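Long-range contacts in pyrroline carboxylate reductase (Plasmodium falciparum, PDB 2RCY), which binds NADP and probably catalyses the reduction of pyrroline-5-carboxylate to proline: residues V110-P114 and S124-C128; C59-A65 and K85-C91; D160-A164 and A253-K258. All blocks are in the same frame, centred on the assembly; numbering follows the deposited sequence.

Contact 1: residues V110-P114 and S124-C128; sequences VWVMP and SFIYC. With NAP (NADP nicotinamide-adenine-dinucleotide phosphate), chain G.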
loop_
_atom_site.group_PDB
_atom_site.type_symbol
_atom_site.label_atom_id
_atom_site.label_comp_id
_atom_site.label_asym_id
_atom_site.label_seq_id
_atom_site.Cartn_x
_atom_site.Cartn_y
_atom_site.Cartn_z
ATOM N N VAL A 110 -6.763 -14.350 -43.518
ATOM C CA VAL A 110 -7.068 -15.059 -42.277
ATOM C C VAL A 110 -6.060 -14.665 -41.190
ATOM O O VAL A 110 -4.849 -14.680 -41.416
ATOM C CB VAL A 110 -7.159 -16.608 -42.494
ATOM C CG1 VAL A 110 -5.924 -17.150 -43.198
ATOM C CG2 VAL A 110 -7.403 -17.342 -41.184
ATOM N N TRP A 111 -6.575 -14.288 -40.023
ATOM C CA TRP A 111 -5.739 -13.842 -38.911
ATOM C C TRP A 111 -5.611 -14.930 -37.845
ATOM O O TRP A 111 -6.549 -15.190 -37.090
ATOM C CB TRP A 111 -6.290 -12.535 -38.326
ATOM C CG TRP A 111 -5.514 -11.965 -37.164
ATOM C CD1 TRP A 111 -4.178 -12.109 -36.909
ATOM C CD2 TRP A 111 -6.030 -11.127 -36.124
ATOM N NE1 TRP A 111 -3.837 -11.433 -35.764
ATOM C CE2 TRP A 111 -4.953 -10.818 -35.262
ATOM C CE3 TRP A 111 -7.301 -10.616 -35.827
ATOM C CZ2 TRP A 111 -5.108 -10.017 -34.126
ATOM C CZ3 TRP A 111 -7.453 -9.820 -34.697
ATOM C CH2 TRP A 111 -6.363 -9.529 -33.862
ATOM N N VAL A 112 -4.439 -15.558 -37.802
ATOM C CA VAL A 112 -4.165 -16.658 -36.880
ATOM C C VAL A 112 -3.267 -16.184 -35.738
ATOM O O VAL A 112 -2.276 -15.486 -35.965
ATOM C CB VAL A 112 -3.493 -17.856 -37.611
ATOM C CG1 VAL A 112 -3.299 -19.041 -36.667
ATOM C CG2 VAL A 112 -4.311 -18.277 -38.825
HETATM N N MSE A 113 -3.624 -16.561 -34.513
HETATM C CA MSE A 113 -2.818 -16.236 -33.343
HETATM C C MSE A 113 -2.218 -17.499 -32.716
HETATM O O MSE A 113 -2.928 -18.265 -32.062
HETATM C CB MSE A 113 -3.634 -15.433 -32.324
HETATM C CG MSE A 113 -2.843 -14.905 -31.132
HETATM SE SE MSE A 113 -1.193 -13.972 -31.605
HETATM C CE MSE A 113 -1.896 -12.655 -32.862
ATOM N N PRO A 114 -0.910 -17.725 -32.939
ATOM C CA PRO A 114 -0.186 -18.884 -32.427
ATOM C C PRO A 114 0.556 -18.624 -31.114
ATOM O O PRO A 114 0.517 -17.513 -30.583
ATOM C CB PRO A 114 0.826 -19.151 -33.539
ATOM C CG PRO A 114 1.123 -17.783 -34.112
ATOM C CD PRO A 114 -0.030 -16.868 -33.758
ATOM N N SER A 124 -1.087 -23.605 -29.219
ATOM C CA SER A 124 -2.484 -23.211 -29.123
ATOM C C SER A 124 -2.755 -22.107 -30.134
ATOM O O SER A 124 -2.014 -21.123 -30.208
ATOM C CB SER A 124 -2.826 -22.746 -27.708
ATOM O OG SER A 124 -4.210 -22.476 -27.586
ATOM N N PHE A 125 -3.812 -22.283 -30.919
ATOM C CA PHE A 125 -4.132 -21.352 -31.991
ATOM C C PHE A 125 -5.584 -20.897 -31.932
ATOM O O PHE A 125 -6.480 -21.673 -31.590
ATOM C CB PHE A 125 -3.862 -21.981 -33.363
ATOM C CG PHE A 125 -2.523 -22.657 -33.487
ATOM C CD1 PHE A 125 -2.384 -24.014 -33.203
ATOM C CD2 PHE A 125 -1.407 -21.947 -33.916
ATOM C CE1 PHE A 125 -1.148 -24.647 -33.324
ATOM C CE2 PHE A 125 -0.166 -22.572 -34.043
ATOM C CZ PHE A 125 -0.039 -23.926 -33.747
ATOM N N ILE A 126 -5.796 -19.626 -32.259
ATOM C CA ILE A 126 -7.129 -19.080 -32.517
ATOM C C ILE A 126 -7.100 -18.300 -33.826
ATOM O O ILE A 126 -6.095 -17.660 -34.147
ATOM C CB ILE A 126 -7.669 -18.172 -31.365
ATOM C CG1 ILE A 126 -6.678 -17.047 -30.996
ATOM C CG2 ILE A 126 -8.118 -19.016 -30.168
ATOM C CD1 ILE A 126 -5.578 -17.416 -30.000
ATOM N N TYR A 127 -8.189 -18.364 -34.588
ATOM C CA TYR A 127 -8.241 -17.656 -35.868
ATOM C C TYR A 127 -9.610 -17.122 -36.260
ATOM O O TYR A 127 -10.648 -17.604 -35.796
ATOM C CB TYR A 127 -7.648 -18.512 -37.002
ATOM C CG TYR A 127 -8.614 -19.476 -37.666
ATOM C CD1 TYR A 127 -9.233 -19.150 -38.872
ATOM C CD2 TYR A 127 -8.895 -20.717 -37.096
ATOM C CE1 TYR A 127 -10.115 -20.034 -39.490
ATOM C CE2 TYR A 127 -9.773 -21.608 -37.706
ATOM C CZ TYR A 127 -10.380 -21.259 -38.901
ATOM O OH TYR A 127 -11.252 -22.138 -39.507
ATOM N N CYS A 128 -9.582 -16.106 -37.115
ATOM C CA CYS A 128 -10.765 -15.560 -37.758
ATOM C C CYS A 128 -10.375 -15.209 -39.192
ATOM O O CYS A 128 -9.190 -15.049 -39.498
ATOM C CB CYS A 128 -11.265 -14.322 -37.012
ATOM S SG CYS A 128 -10.054 -12.989 -36.880
HETATM P PA NAP G . 11.083 -11.052 -33.919
HETATM O O1A NAP G . 11.783 -12.180 -33.204
HETATM O O2A NAP G . 11.684 -9.668 -33.884
HETATM O O5B NAP G . 10.840 -11.507 -35.445
HETATM C C5B NAP G . 10.842 -10.591 -36.537
HETATM C C4B NAP G . 11.689 -11.192 -37.650
HETATM O O4B NAP G . 11.351 -10.619 -38.915
HETATM C C3B NAP G . 13.172 -10.939 -37.422
HETATM O O3B NAP G . 13.854 -12.192 -37.300
HETATM C C2B NAP G . 13.654 -10.180 -38.644
HETATM O O2B NAP G . 14.892 -10.693 -39.137
HETATM C C1B NAP G . 12.542 -10.373 -39.667
HETATM N N9A NAP G . 12.342 -9.199 -40.559
HETATM C C8A NAP G . 12.638 -7.916 -40.294
HETATM N N7A NAP G . 12.304 -7.152 -41.358
HETATM C C5A NAP G . 11.788 -7.969 -42.297
HETATM C C6A NAP G . 11.278 -7.763 -43.575
HETATM N N6A NAP G . 11.234 -6.518 -44.107
HETATM N N1A NAP G . 10.823 -8.821 -44.286
HETATM C C2A NAP G . 10.859 -10.063 -43.774
HETATM N N3A NAP G . 11.345 -10.287 -42.543
HETATM C C4A NAP G . 11.813 -9.258 -41.786
HETATM O O3 NAP G . 9.572 -10.953 -33.376
HETATM P PN NAP G . 8.676 -12.264 -33.113
HETATM O O1N NAP G . 8.590 -12.474 -31.622
HETATM O O2N NAP G . 9.152 -13.385 -34.007
HETATM O O5D NAP G . 7.216 -11.802 -33.597
HETATM C C5D NAP G . 6.870 -11.669 -34.973
HETATM C C4D NAP G . 5.352 -11.580 -35.091
HETATM O O4D NAP G . 4.745 -12.742 -34.522
HETATM C C3D NAP G . 4.785 -10.372 -34.357
HETATM O O3D NAP G . 3.918 -9.666 -35.247
HETATM C C2D NAP G . 4.005 -10.940 -33.183
HETATM O O2D NAP G . 2.793 -10.220 -32.936
HETATM C C1D NAP G . 3.704 -12.366 -33.612
HETATM N N1N NAP G . 3.618 -13.304 -32.486
HETATM C C2N NAP G . 4.699 -13.573 -31.732
HETATM C C3N NAP G . 4.616 -14.471 -30.670
HETATM C C7N NAP G . 5.828 -14.774 -29.840
HETATM O O7N NAP G . 6.978 -14.142 -30.064
HETATM N N7N NAP G . 5.763 -15.647 -28.941
HETATM C C4N NAP G . 3.397 -15.091 -30.390
HETATM C C5N NAP G . 2.294 -14.796 -31.182
HETATM C C6N NAP G . 2.436 -13.892 -32.233
HETATM P P2B NAP G . 16.314 -10.251 -38.513
HETATM O O1X NAP G . 17.311 -10.686 -39.563
HETATM O O2X NAP G . 16.213 -8.754 -38.330
HETATM O O3X NAP G . 16.414 -11.029 -37.222
HETATM O O HOH W 1 -2.116 -18.356 -29.478
#
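Strands 110-113 and 124-128 run antiparallel, their axes 4.6 Å apart at closest and 159° between N-to-C directions. Two hydrogen-bonded pairs flank a non-hydrogen-bonded one. Trp111 N donates to Cys128 O (2.8 Å) and Cys128 N to Trp111 O (3.2 Å); Met113 N to Ile126 O (2.7 Å) and Ile126 N to Met113 O (3.2 Å) repeat the pattern. Between them, Val112 and Tyr127 bring their CA atoms to 4.3 Å. Beyond the last pair, a water bridges Met113 O (2.7 Å) and Ser124 O (2.9 Å). On the face of Val112 and Tyr127, Val112 CG2 meets Tyr127 CB at 3.8 Å, under helix 135-146. The other face pairs Trp111 CE3 with Cys128 SG (3.8 Å), an oblique sulfur-aromatic contact, and Met113 CB with Ile126 CD1 (3.6 Å), under helix 159-167. At the exit, selenomethionine Met113 SE and Pro114 O lie 3.6 and 3.3 Å from NADP C5N. This is a beta hairpin that adds an antiparallel strand to a Rossmann-type sheet and borders the nicotinamide pocket.

Contact 2: residues C59-A65 and K85-C91; sequences CDIIVCA and KLLISIC. With NAP (NADP nicotinamide-adenine-dinucleotide phosphate), chain G.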
loop_
_atom_site.group_PDB
_atom_site.type_symbol
_atom_site.label_atom_id
_atom_site.label_comp_id
_atom_site.label_asym_id
_atom_site.label_seq_id
_atom_site.Cartn_x
_atom_site.Cartn_y
_atom_site.Cartn_z
ATOM N N CYS A 59 4.801 -19.060 -53.587
ATOM C CA CYS A 59 4.027 -19.825 -52.612
ATOM C C CYS A 59 2.519 -19.669 -52.783
ATOM O O CYS A 59 2.046 -18.669 -53.325
ATOM C CB CYS A 59 4.441 -19.443 -51.192
ATOM S SG CYS A 59 6.189 -19.712 -50.859
ATOM N N ASP A 60 1.777 -20.669 -52.311
ATOM C CA ASP A 60 0.316 -20.674 -52.378
ATOM C C ASP A 60 -0.291 -20.080 -51.110
ATOM O O ASP A 60 -1.316 -19.398 -51.162
ATOM C CB ASP A 60 -0.207 -22.098 -52.590
ATOM C CG ASP A 60 0.410 -22.772 -53.800
ATOM O OD1 ASP A 60 0.073 -22.384 -54.940
ATOM O OD2 ASP A 60 1.228 -23.695 -53.608
ATOM N N ILE A 61 0.346 -20.361 -49.975
ATOM C CA ILE A 61 -0.048 -19.796 -48.689
ATOM C C ILE A 61 1.117 -18.989 -48.116
ATOM O O ILE A 61 2.227 -19.504 -47.958
ATOM C CB ILE A 61 -0.528 -20.890 -47.693
ATOM C CG1 ILE A 61 -1.860 -21.488 -48.165
ATOM C CG2 ILE A 61 -0.668 -20.321 -46.280
ATOM C CD1 ILE A 61 -2.317 -22.717 -47.394
ATOM N N ILE A 62 0.851 -17.718 -47.821
ATOM C CA ILE A 62 1.871 -16.796 -47.329
ATOM C C ILE A 62 1.604 -16.435 -45.868
ATOM O O ILE A 62 0.487 -16.060 -45.506
ATOM C CB ILE A 62 1.960 -15.510 -48.203
ATOM C CG1 ILE A 62 2.265 -15.853 -49.667
ATOM C CG2 ILE A 62 3.032 -14.566 -47.682
ATOM C CD1 ILE A 62 1.035 -16.011 -50.552
ATOM N N VAL A 63 2.635 -16.564 -45.038
ATOM C CA VAL A 63 2.542 -16.243 -43.615
ATOM C C VAL A 63 3.313 -14.961 -43.309
ATOM O O VAL A 63 4.516 -14.871 -43.566
ATOM C CB VAL A 63 3.061 -17.399 -42.717
ATOM C CG1 VAL A 63 2.871 -17.069 -41.240
ATOM C CG2 VAL A 63 2.356 -18.699 -43.052
ATOM N N CYS A 64 2.604 -13.973 -42.767
ATOM C CA CYS A 64 3.214 -12.718 -42.342
ATOM C C CYS A 64 3.696 -12.846 -40.900
ATOM O O CYS A 64 2.907 -12.746 -39.959
ATOM C CB CYS A 64 2.223 -11.560 -42.485
ATOM S SG CYS A 64 2.957 -9.922 -42.285
ATOM N N ALA A 65 4.997 -13.078 -40.740
ATOM C CA ALA A 65 5.589 -13.339 -39.427
ATOM C C ALA A 65 6.540 -12.231 -38.967
ATOM O O ALA A 65 7.458 -12.472 -38.178
ATOM C CB ALA A 65 6.291 -14.697 -39.424
ATOM N N LYS A 85 -4.470 -16.140 -53.902
ATOM C CA LYS A 85 -3.653 -16.810 -52.888
ATOM C C LYS A 85 -4.134 -16.524 -51.465
ATOM O O LYS A 85 -4.823 -15.530 -51.220
ATOM C CB LYS A 85 -2.183 -16.418 -53.051
ATOM C CG LYS A 85 -1.620 -16.755 -54.422
ATOM C CD LYS A 85 -0.126 -16.557 -54.486
ATOM C CE LYS A 85 0.416 -17.028 -55.823
ATOM N NZ LYS A 85 1.889 -17.204 -55.787
ATOM N N LEU A 86 -3.770 -17.405 -50.535
ATOM C CA LEU A 86 -4.172 -17.265 -49.137
ATOM C C LEU A 86 -3.091 -16.592 -48.297
ATOM O O LEU A 86 -1.957 -17.070 -48.222
ATOM C CB LEU A 86 -4.549 -18.627 -48.539
ATOM C CG LEU A 86 -5.126 -18.656 -47.118
ATOM C CD1 LEU A 86 -6.537 -18.084 -47.076
ATOM C CD2 LEU A 86 -5.112 -20.072 -46.572
ATOM N N LEU A 87 -3.457 -15.476 -47.674
ATOM C CA LEU A 87 -2.573 -14.766 -46.762
ATOM C C LEU A 87 -2.984 -15.033 -45.318
ATOM O O LEU A 87 -4.114 -14.736 -44.920
ATOM C CB LEU A 87 -2.597 -13.260 -47.049
ATOM C CG LEU A 87 -1.798 -12.335 -46.123
ATOM C CD1 LEU A 87 -0.299 -12.444 -46.381
ATOM C CD2 LEU A 87 -2.270 -10.898 -46.275
ATOM N N ILE A 88 -2.066 -15.607 -44.544
ATOM C CA ILE A 88 -2.293 -15.801 -43.112
ATOM C C ILE A 88 -1.376 -14.872 -42.313
ATOM O O ILE A 88 -0.165 -14.828 -42.542
ATOM C CB ILE A 88 -2.204 -17.312 -42.665
ATOM C CG1 ILE A 88 -0.857 -17.668 -42.030
ATOM C CG2 ILE A 88 -2.536 -18.265 -43.815
ATOM C CD1 ILE A 88 -0.894 -17.720 -40.522
ATOM N N SER A 89 -1.968 -14.109 -41.399
ATOM C CA SER A 89 -1.215 -13.161 -40.583
ATOM C C SER A 89 -1.174 -13.606 -39.128
ATOM O O SER A 89 -2.209 -13.922 -38.538
ATOM C CB SER A 89 -1.819 -11.757 -40.693
ATOM O OG SER A 89 -1.076 -10.821 -39.934
ATOM N N ILE A 90 0.030 -13.637 -38.561
ATOM C CA ILE A 90 0.208 -13.953 -37.141
ATOM C C ILE A 90 0.550 -12.709 -36.316
ATOM O O ILE A 90 0.841 -12.809 -35.122
ATOM C CB ILE A 90 1.252 -15.087 -36.898
ATOM C CG1 ILE A 90 2.650 -14.669 -37.371
ATOM C CG2 ILE A 90 0.798 -16.390 -37.556
ATOM C CD1 ILE A 90 3.781 -15.453 -36.735
ATOM N N CYS A 91 0.498 -11.545 -36.963
ATOM C CA CYS A 91 0.797 -10.265 -36.321
ATOM C C CYS A 91 -0.188 -9.943 -35.205
ATOM O O CYS A 91 -1.403 -10.039 -35.389
ATOM C CB CYS A 91 0.813 -9.130 -37.347
ATOM S SG CYS A 91 2.191 -9.185 -38.513
HETATM P PA NAP G . 11.083 -11.052 -33.919
HETATM O O1A NAP G . 11.783 -12.180 -33.204
HETATM O O2A NAP G . 11.684 -9.668 -33.884
HETATM O O5B NAP G . 10.840 -11.507 -35.445
HETATM C C5B NAP G . 10.842 -10.591 -36.537
HETATM C C4B NAP G . 11.689 -11.192 -37.650
HETATM O O4B NAP G . 11.351 -10.619 -38.915
HETATM C C3B NAP G . 13.172 -10.939 -37.422
HETATM O O3B NAP G . 13.854 -12.192 -37.300
HETATM C C2B NAP G . 13.654 -10.180 -38.644
HETATM O O2B NAP G . 14.892 -10.693 -39.137
HETATM C C1B NAP G . 12.542 -10.373 -39.667
HETATM N N9A NAP G . 12.342 -9.199 -40.559
HETATM C C8A NAP G . 12.638 -7.916 -40.294
HETATM N N7A NAP G . 12.304 -7.152 -41.358
HETATM C C5A NAP G . 11.788 -7.969 -42.297
HETATM C C6A NAP G . 11.278 -7.763 -43.575
HETATM N N6A NAP G . 11.234 -6.518 -44.107
HETATM N N1A NAP G . 10.823 -8.821 -44.286
HETATM C C2A NAP G . 10.859 -10.063 -43.774
HETATM N N3A NAP G . 11.345 -10.287 -42.543
HETATM C C4A NAP G . 11.813 -9.258 -41.786
HETATM O O3 NAP G . 9.572 -10.953 -33.376
HETATM P PN NAP G . 8.676 -12.264 -33.113
HETATM O O1N NAP G . 8.590 -12.474 -31.622
HETATM O O2N NAP G . 9.152 -13.385 -34.007
HETATM O O5D NAP G . 7.216 -11.802 -33.597
HETATM C C5D NAP G . 6.870 -11.669 -34.973
HETATM C C4D NAP G . 5.352 -11.580 -35.091
HETATM O O4D NAP G . 4.745 -12.742 -34.522
HETATM C C3D NAP G . 4.785 -10.372 -34.357
HETATM O O3D NAP G . 3.918 -9.666 -35.247
HETATM C C2D NAP G . 4.005 -10.940 -33.183
HETATM O O2D NAP G . 2.793 -10.220 -32.936
HETATM C C1D NAP G . 3.704 -12.366 -33.612
HETATM N N1N NAP G . 3.618 -13.304 -32.486
HETATM C C2N NAP G . 4.699 -13.573 -31.732
HETATM C C3N NAP G . 4.616 -14.471 -30.670
HETATM C C7N NAP G . 5.828 -14.774 -29.840
HETATM O O7N NAP G . 6.978 -14.142 -30.064
HETATM N N7N NAP G . 5.763 -15.647 -28.941
HETATM C C4N NAP G . 3.397 -15.091 -30.390
HETATM C C5N NAP G . 2.294 -14.796 -31.182
HETATM C C6N NAP G . 2.436 -13.892 -32.233
HETATM P P2B NAP G . 16.314 -10.251 -38.513
HETATM O O1X NAP G . 17.311 -10.686 -39.563
HETATM O O2X NAP G . 16.213 -8.754 -38.330
HETATM O O3X NAP G . 16.414 -11.029 -37.222
#
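Strands 61-64 and 86-89 lie side by side and parallel, their axes 4.7 Å apart at closest with 22° between their directions, and pair residue for residue from Ile61-Leu86 to Cys64-Ser89. The ladder is regular: Leu86 N to Asp60 O (3.2 Å), Ile62 N to Leu86 O (2.9 Å), Ile88 N to Ile62 O (2.8 Å) and Cys64 N to Ile88 O (2.9 Å), ending in a weak bond from Ile90 N to Cys64 O (3.3 Å).

Branched side chains interlock on the face of Ile61, Val63, Leu86 and Ile88. Ile88 fills the hollow between Ile61 and Val63, its CG2 3.7 Å from Ile61 CG2 and its CG1 3.5 Å from Val63 CG2, while Leu86 CD2 abuts Ile61 CG1 at 3.9 Å. Helix 135-146 packs over this surface through Tyr140, Val141, Ile144 and Phe145. On the opposite face the side chains meet at longer range: Ile62 CG2 and Leu87 CD1 are 4.2 Å apart, and the small Cys64 and Ser89 leave room beside them, where Cys91 SG lies 3.9 Å from Cys64 SG, too far for a disulfide. Beyond the strands, Ile90 CD1 sits against Ala65 CB at 3.8 Å.

At the start of the pair, Lys85 NZ donates to Cys59 O (2.9 Å) and also to Ala56 O in the last turn of helix 52-58. At the far end, Ala65 O lies 3.4 Å from NADP C5D and Ile90 O 3.3 Å from NADP C1D. The chemistry thus divides by position: a lysine amine bound to backbone carbonyls at one end, an apolar middle, and residues just after the strands of this Rossmann beta-alpha-beta unit that present backbone to the nicotinamide-side ribose.

Contact 3: residues D160-A164 and A253-K258; sequences DIATA and ACEKSK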
loop_
_atom_site.group_PDB
_atom_site.type_symbol
_atom_site.label_atom_id
_atom_site.label_comp_id
_atom_site.label_asym_id
_atom_site.label_seq_id
_atom_site.Cartn_x
_atom_site.Cartn_y
_atom_site.Cartn_z
ATOM N N ASP A 160 -8.479 -10.448 -29.345
ATOM C CA ASP A 160 -7.597 -9.676 -28.470
ATOM C C ASP A 160 -7.400 -10.333 -27.103
ATOM O O ASP A 160 -6.273 -10.417 -26.612
ATOM C CB ASP A 160 -8.113 -8.242 -28.322
ATOM C CG ASP A 160 -8.279 -7.542 -29.662
ATOM O OD1 ASP A 160 -7.261 -7.286 -30.340
ATOM O OD2 ASP A 160 -9.433 -7.241 -30.033
ATOM N N ILE A 161 -8.495 -10.800 -26.503
ATOM C CA ILE A 161 -8.432 -11.535 -25.235
ATOM C C ILE A 161 -7.794 -12.922 -25.414
ATOM O O ILE A 161 -7.048 -13.385 -24.548
ATOM C CB ILE A 161 -9.825 -11.611 -24.512
ATOM C CG1 ILE A 161 -9.747 -12.432 -23.216
ATOM C CG2 ILE A 161 -10.911 -12.163 -25.430
ATOM C CD1 ILE A 161 -8.885 -11.816 -22.139
ATOM N N ALA A 162 -8.080 -13.563 -26.546
ATOM C CA ALA A 162 -7.502 -14.867 -26.865
ATOM C C ALA A 162 -5.986 -14.783 -27.052
ATOM O O ALA A 162 -5.261 -15.689 -26.646
ATOM C CB ALA A 162 -8.164 -15.452 -28.094
ATOM N N THR A 163 -5.525 -13.692 -27.662
ATOM C CA THR A 163 -4.096 -13.400 -27.802
ATOM C C THR A 163 -3.444 -13.265 -26.426
ATOM O O THR A 163 -2.367 -13.808 -26.187
ATOM C CB THR A 163 -3.864 -12.099 -28.614
ATOM O OG1 THR A 163 -4.527 -12.195 -29.882
ATOM C CG2 THR A 163 -2.378 -11.845 -28.842
ATOM N N ALA A 164 -4.120 -12.551 -25.529
ATOM C CA ALA A 164 -3.643 -12.319 -24.166
ATOM C C ALA A 164 -3.496 -13.606 -23.353
ATOM O O ALA A 164 -2.622 -13.702 -22.493
ATOM C CB ALA A 164 -4.561 -11.343 -23.452
ATOM N N ALA A 253 -2.646 -6.909 -21.323
ATOM C CA ALA A 253 -2.254 -7.432 -22.628
ATOM C C ALA A 253 -3.394 -7.299 -23.642
ATOM O O ALA A 253 -3.164 -6.941 -24.798
ATOM C CB ALA A 253 -1.808 -8.882 -22.503
ATOM N N CYS A 254 -4.618 -7.573 -23.193
ATOM C CA CYS A 254 -5.813 -7.468 -24.029
ATOM C C CYS A 254 -6.047 -6.038 -24.528
ATOM O O CYS A 254 -6.470 -5.839 -25.674
ATOM C CB CYS A 254 -7.038 -7.981 -23.267
ATOM S SG CYS A 254 -8.589 -7.914 -24.189
ATOM N N GLU A 255 -5.766 -5.057 -23.668
ATOM C CA GLU A 255 -5.890 -3.637 -24.007
ATOM C C GLU A 255 -4.839 -3.214 -25.026
ATOM O O GLU A 255 -5.101 -2.385 -25.901
ATOM C CB GLU A 255 -5.748 -2.768 -22.755
ATOM C CG GLU A 255 -6.952 -2.772 -21.824
ATOM C CD GLU A 255 -6.757 -1.876 -20.610
ATOM O OE1 GLU A 255 -7.068 -2.324 -19.487
ATOM O OE2 GLU A 255 -6.290 -0.727 -20.777
ATOM N N LYS A 256 -3.640 -3.779 -24.892
ATOM C CA LYS A 256 -2.524 -3.477 -25.789
ATOM C C LYS A 256 -2.792 -4.023 -27.192
ATOM O O LYS A 256 -2.461 -3.374 -28.187
ATOM C CB LYS A 256 -1.206 -4.023 -25.223
ATOM C CG LYS A 256 0.020 -3.837 -26.121
ATOM C CD LYS A 256 0.426 -2.373 -26.275
ATOM C CE LYS A 256 1.635 -2.240 -27.183
ATOM N NZ LYS A 256 2.153 -0.849 -27.243
ATOM N N SER A 257 -3.398 -5.208 -27.257
ATOM C CA SER A 257 -3.828 -5.804 -28.520
ATOM C C SER A 257 -4.877 -4.933 -29.218
ATOM O O SER A 257 -4.843 -4.768 -30.439
ATOM C CB SER A 257 -4.374 -7.214 -28.280
ATOM O OG SER A 257 -4.751 -7.839 -29.494
ATOM N N LYS A 258 -5.796 -4.373 -28.434
ATOM C CA LYS A 258 -6.842 -3.494 -28.956
ATOM C C LYS A 258 -6.325 -2.102 -29.315
ATOM O O LYS A 258 -6.839 -1.469 -30.237
ATOM C CB LYS A 258 -8.006 -3.391 -27.970
ATOM C CG LYS A 258 -8.902 -4.614 -27.963
ATOM C CD LYS A 258 -10.080 -4.457 -27.026
ATOM C CE LYS A 258 -10.976 -5.684 -27.085
ATOM N NZ LYS A 258 -12.108 -5.597 -26.119
#
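A buried helix-helix packing contact joins the first helix of the C-terminal, all-helical region, 159-167, to the last helix of the chain, 242-260, both in the family's dimerisation range. The axes of the two short segments approach to 8.0 Å with 131° between their N-to-C directions, so the helices cross obliquely rather than running alongside each other.

Such a close approach is matched by small residues at the crossing. Ala164 CB touches Ala253 CB at 3.8 Å and Cys254 N at 3.8 Å, and the CA atoms of Ile161 and Cys254 are only 5.0 Å apart. Cys254 SG lies against the other helix, 3.7 Å from Ile161 N and 3.9 Å from Ile161 CB. Toward the start of segment 160-164 the contact turns polar: Asp160 points at the other helix, and Ser257 OG donates a hydrogen bond to Asp160 OD1 (2.7 Å). The aliphatic part of Lys258 passes alongside, with CG 3.4 Å from Asp160 OD2.

The second subunit packs against the pair as well, its Ala183 on Ile161 and its Ile229 on Thr163 and Ala253, which places the crossing at the interface with that subunit, consistent with the family's dimerisation role.

Chemically, one end is an apolar alanine-cysteine seam that permits close backbone approach, while the other satisfies a buried carboxylate oxygen with a serine hydroxyl, a directional bond that adds a specific polar link to the packing.

All three contacts are predominantly buried, but contact 3 reaches the solvent at Lys258, and contact 2 is partly exposed at Asp60 and Lys85. Contacts 1 and 2 belong to one sheet: strands 86-89 and 108-113 are neighbours, and Val112 N to Ser89 O (2.9 Å) and Trp111 NE1 to Cys91 O (2.8 Å) are probable hydrogen bonds between them. Both touch NADP. Contact 3 joins contact 1 through packing, Met113 CG lying 3.4 Å from Thr163 OG1, yet stays about 7 Å from contact 2 at the nearest atoms. Contacts 1 and 3 both touch the second subunit, contact 2 no other chain; backbone ladders hold the strands, whereas side chains join the helices.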